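Local coordinates for TATA-box-binding protein (Methanococcus jannaschii, PDB 2Z8U) that binds the TATA box promoter element specifically as a general transcription initiation factor, helping to activate archaeal genes transcribed by RNA polymerase, at the interface of chains A and B. Coordinates in Å, arbitrary orientation; residue numbers count along the deposited sequence, not the author numbering. Chains: chain A/B, TATA-box-binding protein.

The contacts run along a two-fold symmetric interface between two copies: contact 2 lies about 15 Å from contact 1 and from contact 3, which are about 23 Å apart, all between centres of C-alpha atoms. Chain A supplies second-repeat residues throughout; the segment from A:Tyr133 to A:Phe138 connects contacts 1 and 2, and helix 121-127 of contact 3 leads to strand 131-133 of contact 2. Chain B offers the second repeat at contact 1, both at contact 2 and the first at contact 3. Most chain B strands here line the saddle's DNA-binding face; the pairing, if it forms outside the crystal, would probably compete with promoter binding.

Contact 1: the interface of chains A and B. Residues chain A 138, 153, 155, 161, 163; chain B 137-139, 142.
B:Phe138 lays one face of its ring against A:Leu153, on the sheet that TATA-box-binding proteins press into the minor groove. In this family A:Phe138 and A:Phe155 correspond to the phenylalanine pair that wedges between DNA base steps; here both rings meet the other protein chain. The methyl CD1 of A:Leu153 sits 3.8 Å from the centroid of the B:Phe138 ring, a CH-pi contact displaced toward the rim, and the two side chains meet at about a right angle. A:Val161 approaches obliquely from the neighbouring strand, its CG1 3.6 Å from CE2 of B:Phe138. Where the ring joins its backbone, A:Phe155 adds its tip: CZ is 3.7 Å from B:Phe138 CB, while CG2 of A:Val161 abuts the A:Phe155 ring at its edge, in plane. The B:Phe138 ring reaches this nest with CG lodged between its backbone N and carbonyl carbon (chi1 57°). Its counterpart A:Phe138 has CG anti to N instead (chi1 171°), one local departure from two-fold symmetry. That ring points edge-on at the next residue of the partner, with CE1 3.2 Å from the carbonyl O of B:Pro139 and in the plane of the ring, and 3.8 Å from the B:Pro139 ring carbon CG. At the other end, A:Thr163 OG1 and B:Val142 CG1 approach to 4.1 Å.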
loop_
_atom_site.group_PDB
_atom_site.type_symbol
_atom_site.label_atom_id
_atom_site.label_comp_id
_atom_site.label_asym_id
_atom_site.label_seq_id
_atom_site.Cartn_x
_atom_site.Cartn_y
_atom_site.Cartn_z
ATOM N N PHE A 138 24.501 -11.281 -18.360
ATOM C CA PHE A 138 23.278 -11.735 -17.703
ATOM C C PHE A 138 22.164 -11.700 -18.739
ATOM O O PHE A 138 22.178 -10.855 -19.625
ATOM C CB PHE A 138 22.942 -10.825 -16.495
ATOM C CG PHE A 138 21.571 -11.077 -15.877
ATOM C CD1 PHE A 138 21.314 -12.236 -15.126
ATOM C CD2 PHE A 138 20.546 -10.148 -16.024
ATOM C CE1 PHE A 138 20.043 -12.476 -14.534
ATOM C CE2 PHE A 138 19.273 -10.386 -15.436
ATOM C CZ PHE A 138 19.037 -11.565 -14.694
ATOM N N LEU A 153 13.573 -7.359 -13.316
ATOM C CA LEU A 153 14.238 -8.006 -14.444
ATOM C C LEU A 153 13.193 -8.152 -15.542
ATOM O O LEU A 153 12.121 -8.706 -15.303
ATOM C CB LEU A 153 14.788 -9.382 -14.034
ATOM C CG LEU A 153 15.564 -9.391 -12.693
ATOM C CD1 LEU A 153 15.877 -10.802 -12.187
ATOM C CD2 LEU A 153 16.830 -8.568 -12.751
ATOM N N PHE A 155 12.575 -9.684 -19.337
ATOM C CA PHE A 155 13.094 -10.637 -20.313
ATOM C C PHE A 155 12.479 -10.417 -21.672
ATOM O O PHE A 155 11.384 -9.848 -21.784
ATOM C CB PHE A 155 12.891 -12.070 -19.800
ATOM C CG PHE A 155 13.614 -12.329 -18.490
ATOM C CD1 PHE A 155 14.985 -12.601 -18.487
ATOM C CD2 PHE A 155 12.940 -12.241 -17.270
ATOM C CE1 PHE A 155 15.682 -12.808 -17.280
ATOM C CE2 PHE A 155 13.627 -12.429 -16.065
ATOM C CZ PHE A 155 15.009 -12.724 -16.079
ATOM N N VAL A 161 10.259 -10.092 -13.685
ATOM C CA VAL A 161 10.446 -10.565 -12.317
ATOM C C VAL A 161 10.686 -9.336 -11.462
ATOM O O VAL A 161 11.575 -8.526 -11.755
ATOM C CB VAL A 161 11.636 -11.570 -12.183
ATOM C CG1 VAL A 161 11.771 -12.069 -10.754
ATOM C CG2 VAL A 161 11.436 -12.749 -13.099
ATOM N N THR A 163 11.575 -7.962 -7.668
ATOM C CA THR A 163 12.172 -8.349 -6.408
ATOM C C THR A 163 12.358 -7.106 -5.522
ATOM O O THR A 163 12.313 -5.978 -6.006
ATOM C CB THR A 163 13.566 -9.055 -6.646
ATOM O OG1 THR A 163 14.538 -8.085 -7.035
ATOM C CG2 THR A 163 13.495 -10.096 -7.765
ATOM N N GLN B 137 13.049 -18.753 -12.111
ATOM C CA GLN B 137 12.552 -17.505 -12.688
ATOM C C GLN B 137 13.668 -16.669 -13.314
ATOM O O GLN B 137 13.433 -15.893 -14.233
ATOM C CB GLN B 137 11.772 -16.687 -11.649
ATOM C CG GLN B 137 10.453 -17.331 -11.164
ATOM C CD GLN B 137 9.509 -17.729 -12.293
ATOM O OE1 GLN B 137 9.346 -16.998 -13.271
ATOM N NE2 GLN B 137 8.882 -18.895 -12.161
ATOM N N PHE B 138 14.879 -16.821 -12.810
ATOM C CA PHE B 138 16.024 -16.085 -13.325
ATOM C C PHE B 138 17.310 -16.688 -12.792
ATOM O O PHE B 138 17.347 -17.187 -11.665
ATOM C CB PHE B 138 15.936 -14.575 -12.976
ATOM C CG PHE B 138 15.820 -14.286 -11.501
ATOM C CD1 PHE B 138 16.943 -13.959 -10.754
ATOM C CD2 PHE B 138 14.581 -14.324 -10.855
ATOM C CE1 PHE B 138 16.841 -13.704 -9.381
ATOM C CE2 PHE B 138 14.476 -14.062 -9.476
ATOM C CZ PHE B 138 15.600 -13.749 -8.747
ATOM N N PRO B 139 18.388 -16.619 -13.588
ATOM C CA PRO B 139 19.641 -17.160 -13.111
ATOM C C PRO B 139 20.307 -16.134 -12.178
ATOM O O PRO B 139 20.194 -14.929 -12.419
ATOM C CB PRO B 139 20.450 -17.303 -14.409
ATOM C CG PRO B 139 20.002 -16.174 -15.234
ATOM C CD PRO B 139 18.524 -16.034 -14.943
ATOM N N VAL B 142 20.064 -11.941 -6.633
ATOM C CA VAL B 142 19.971 -10.482 -6.690
ATOM C C VAL B 142 20.216 -9.893 -5.305
ATOM O O VAL B 142 19.633 -10.309 -4.306
ATOM C CB VAL B 142 18.623 -9.992 -7.290
ATOM C CG1 VAL B 142 18.585 -8.467 -7.394
ATOM C CG2 VAL B 142 18.400 -10.617 -8.674
#

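Contact 2: the interface of chains A and B. Residues chain A 132-134, 137; chain B 16-17, 109-110.
A side-chain hydrogen bond joins A:Glu132 to B:Asn17, which lies on strand 14-23 of the TATA-box-binding saddle, in a sheet whose family role is to read the DNA minor groove. The side-chain amide ND2 of B:Asn17 donates to OE2 of A:Glu132 over 2.7 Å (152° at H), entering by the syn lone pair. The acceptor is tilted 15° from the amide plane. The other oxygen, A:Glu132 OE1, receives the backbone N of A:Tyr133 at 3.0 Å through its anti lone pair. The glutamate, bent at CB-CG (chi2 -66°), curls back toward its own strand, and these two donors fix its carboxylate at both ends. B:Asn17 OD1 faces oxygens of both glutamates, A:Glu132 OE1 at 3.2 Å and A:Glu134 OE2 at 3.3 Å, which would be unfavourable unless a carboxylate carries a proton.

Van der Waals contacts surround this pair. B:Val110 turns its CG2 methyl against the glutamate stem, 3.7 Å from A:Glu132 CG; its nearer approach to the carboxylate carbon is doubtful. The same methyl reaches A:Glu134 CG at 4.0 Å. A:Glu134 runs antiparallel alongside B:Asn17, its OE2 near the asparagine CB, and B:Val16 CG1 packs obliquely 3.7 Å from the carboxylate carbon A:Glu134 CD. A:Gln137 meets B:Val16 from the opposite direction, with OE1 3.8 Å from CG1.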
loop_
_atom_site.group_PDB
_atom_site.type_symbol
_atom_site.label_atom_id
_atom_site.label_comp_id
_atom_site.label_asym_id
_atom_site.label_seq_id
_atom_site.Cartn_x
_atom_site.Cartn_y
_atom_site.Cartn_z
ATOM N N GLU A 132 19.936 -1.212 -17.193
ATOM C CA GLU A 132 21.154 -1.745 -17.763
ATOM C C GLU A 132 20.825 -3.035 -18.496
ATOM O O GLU A 132 19.858 -3.742 -18.173
ATOM C CB GLU A 132 22.256 -1.958 -16.702
ATOM C CG GLU A 132 23.329 -0.838 -16.664
ATOM C CD GLU A 132 24.203 -0.732 -17.924
ATOM O OE1 GLU A 132 23.905 -1.384 -18.969
ATOM O OE2 GLU A 132 25.224 0.003 -17.859
ATOM N N TYR A 133 21.643 -3.329 -19.496
ATOM C CA TYR A 133 21.447 -4.484 -20.332
ATOM C C TYR A 133 22.823 -4.868 -20.861
ATOM O O TYR A 133 23.595 -4.012 -21.304
ATOM C CB TYR A 133 20.458 -4.135 -21.446
ATOM C CG TYR A 133 20.141 -5.249 -22.411
ATOM C CD1 TYR A 133 19.808 -6.529 -21.954
ATOM C CD2 TYR A 133 20.161 -5.021 -23.792
ATOM C CE1 TYR A 133 19.523 -7.564 -22.849
ATOM C CE2 TYR A 133 19.862 -6.040 -24.689
ATOM C CZ TYR A 133 19.543 -7.306 -24.211
ATOM O OH TYR A 133 19.258 -8.322 -25.106
ATOM N N GLU A 134 23.146 -6.148 -20.751
ATOM C CA GLU A 134 24.418 -6.681 -21.226
ATOM C C GLU A 134 24.237 -8.173 -21.412
ATOM O O GLU A 134 24.584 -8.935 -20.519
ATOM C CB GLU A 134 25.516 -6.426 -20.195
ATOM C CG GLU A 134 26.375 -5.223 -20.490
ATOM C CD GLU A 134 27.323 -5.447 -21.652
ATOM O OE1 GLU A 134 27.974 -6.520 -21.706
ATOM O OE2 GLU A 134 27.418 -4.543 -22.510
ATOM N N GLN A 137 26.610 -10.896 -20.200
ATOM C CA GLN A 137 26.887 -11.055 -18.762
ATOM C C GLN A 137 25.720 -11.645 -17.969
ATOM O O GLN A 137 25.934 -12.396 -17.012
ATOM C CB GLN A 137 27.318 -9.731 -18.117
ATOM C CG GLN A 137 28.198 -8.828 -18.975
ATOM C CD GLN A 137 29.559 -9.418 -19.310
ATOM O OE1 GLN A 137 30.068 -9.214 -20.409
ATOM N NE2 GLN A 137 30.157 -10.146 -18.369
ATOM N N VAL B 16 32.568 -3.038 -18.153
ATOM C CA VAL B 16 32.193 -3.690 -19.397
ATOM C C VAL B 16 31.427 -2.717 -20.268
ATOM O O VAL B 16 31.596 -2.697 -21.485
ATOM C CB VAL B 16 31.437 -5.025 -19.164
ATOM C CG1 VAL B 16 30.792 -5.515 -20.452
ATOM C CG2 VAL B 16 32.409 -6.098 -18.649
ATOM N N ASN B 17 30.614 -1.879 -19.649
ATOM C CA ASN B 17 29.961 -0.827 -20.386
ATOM C C ASN B 17 29.693 0.405 -19.543
ATOM O O ASN B 17 29.730 0.356 -18.325
ATOM C CB ASN B 17 28.705 -1.347 -21.143
ATOM C CG ASN B 17 27.396 -1.263 -20.338
ATOM O OD1 ASN B 17 26.637 -2.230 -20.292
ATOM N ND2 ASN B 17 27.088 -0.101 -19.790
ATOM N N MET B 109 27.040 2.197 -15.141
ATOM C CA MET B 109 28.117 1.314 -15.614
ATOM C C MET B 109 27.784 -0.110 -15.241
ATOM O O MET B 109 27.133 -0.351 -14.225
ATOM C CB MET B 109 29.465 1.636 -14.961
ATOM C CG MET B 109 29.829 3.094 -14.833
ATOM S SD MET B 109 31.310 3.439 -13.850
ATOM C CE MET B 109 32.564 3.247 -15.097
ATOM N N VAL B 110 28.241 -1.050 -16.059
ATOM C CA VAL B 110 28.202 -2.466 -15.715
ATOM C C VAL B 110 29.660 -2.825 -15.421
ATOM O O VAL B 110 30.541 -2.550 -16.243
ATOM C CB VAL B 110 27.674 -3.346 -16.881
ATOM C CG1 VAL B 110 27.901 -4.833 -16.612
ATOM C CG2 VAL B 110 26.178 -3.097 -17.145
#

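Contact 3: the interface of chains A and B. Residues chain A 126-127, 129; chain B 62, 68, 70.
OE2 of A:Glu129 is gripped by the amine of B:Lys68 and by a water. The amine NZ of B:Lys68 donates to it over 2.7 Å in a salt bridge, arriving on the syn side of the carboxylate but 23° out of its plane. Water 1, 2.8 Å from OE2, also lies 2.8 Å from the side-chain carbonyl OD1 of B:Asn70, and bridges the acid to the strand 68-72 that carries the lysine. The charged chains come from opposite directions, both extended beyond CG; the lysine starts with CG anti to its backbone N (chi1 176°), and with the extended chain beyond it this carries NZ toward chain A. The lysine, if charged, would probably stabilise the ionised form of the carboxylate.

Beside this link, the C-terminal end of helix 121-127 rests on the sheet of the TATA-box-binding fold, on a strand of the first repeat. A:Leu126 and B:Leu62 meet aslant, CG of the former 4.0 Å from CB of the latter. B:Leu62 then stretches CD2 under the helix end, 3.9 Å from A:Met127 CA and 3.8 Å from the carbonyl O of A:Leu126. The A:Leu126 CD1 methyl reaches on to the backbone O of B:Asn70, 3.7 Å away.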
loop_
_atom_site.group_PDB
_atom_site.type_symbol
_atom_site.label_atom_id
_atom_site.label_comp_id
_atom_site.label_asym_id
_atom_site.label_seq_id
_atom_site.Cartn_x
_atom_site.Cartn_y
_atom_site.Cartn_z
ATOM N N LEU A 126 18.443 2.085 -23.904
ATOM C CA LEU A 126 18.795 3.430 -24.362
ATOM C C LEU A 126 17.790 4.509 -23.947
ATOM O O LEU A 126 18.175 5.655 -23.638
ATOM C CB LEU A 126 18.966 3.441 -25.892
ATOM C CG LEU A 126 19.272 4.793 -26.538
ATOM C CD1 LEU A 126 20.661 5.348 -26.100
ATOM C CD2 LEU A 126 19.094 4.728 -28.066
ATOM N N MET A 127 16.504 4.151 -23.968
ATOM C CA MET A 127 15.433 5.153 -23.911
ATOM C C MET A 127 14.843 5.326 -22.515
ATOM O O MET A 127 14.116 6.291 -22.269
ATOM C CB MET A 127 14.330 4.835 -24.936
ATOM C CG MET A 127 14.816 4.753 -26.372
ATOM S SD MET A 127 13.505 4.306 -27.533
ATOM C CE MET A 127 14.357 4.400 -29.096
ATOM N N GLU A 129 15.880 5.533 -18.373
ATOM C CA GLU A 129 16.946 5.749 -17.406
ATOM C C GLU A 129 16.867 4.761 -16.233
ATOM O O GLU A 129 15.798 4.242 -15.911
ATOM C CB GLU A 129 16.980 7.231 -16.985
ATOM C CG GLU A 129 17.319 8.162 -18.177
ATOM C CD GLU A 129 17.145 9.664 -17.910
ATOM O OE1 GLU A 129 16.398 10.064 -16.990
ATOM O OE2 GLU A 129 17.752 10.458 -18.652
ATOM N N LEU B 62 20.775 8.753 -28.125
ATOM C CA LEU B 62 19.431 9.278 -28.124
ATOM C C LEU B 62 19.576 10.780 -27.988
ATOM O O LEU B 62 20.217 11.264 -27.044
ATOM C CB LEU B 62 18.610 8.691 -26.968
ATOM C CG LEU B 62 17.205 9.253 -26.670
ATOM C CD1 LEU B 62 16.249 9.137 -27.844
ATOM C CD2 LEU B 62 16.619 8.564 -25.437
ATOM N N LYS B 68 19.832 17.502 -24.918
ATOM C CA LYS B 68 20.187 16.324 -24.107
ATOM C C LYS B 68 20.497 15.122 -24.988
ATOM O O LYS B 68 19.769 14.836 -25.943
ATOM C CB LYS B 68 19.060 15.940 -23.142
ATOM C CG LYS B 68 19.342 14.649 -22.348
ATOM C CD LYS B 68 18.169 14.362 -21.423
ATOM C CE LYS B 68 18.462 13.225 -20.484
ATOM N NZ LYS B 68 17.224 12.932 -19.693
ATOM N N ASN B 70 21.738 10.926 -24.537
ATOM C CA ASN B 70 22.045 9.734 -23.740
ATOM C C ASN B 70 22.729 8.750 -24.681
ATOM O O ASN B 70 22.362 8.645 -25.859
ATOM C CB ASN B 70 20.773 9.122 -23.158
ATOM C CG ASN B 70 20.101 10.023 -22.111
ATOM O OD1 ASN B 70 20.763 10.764 -21.370
ATOM N ND2 ASN B 70 18.774 9.965 -22.055
HETATM O O HOH W 1 20.464 10.922 -18.553
#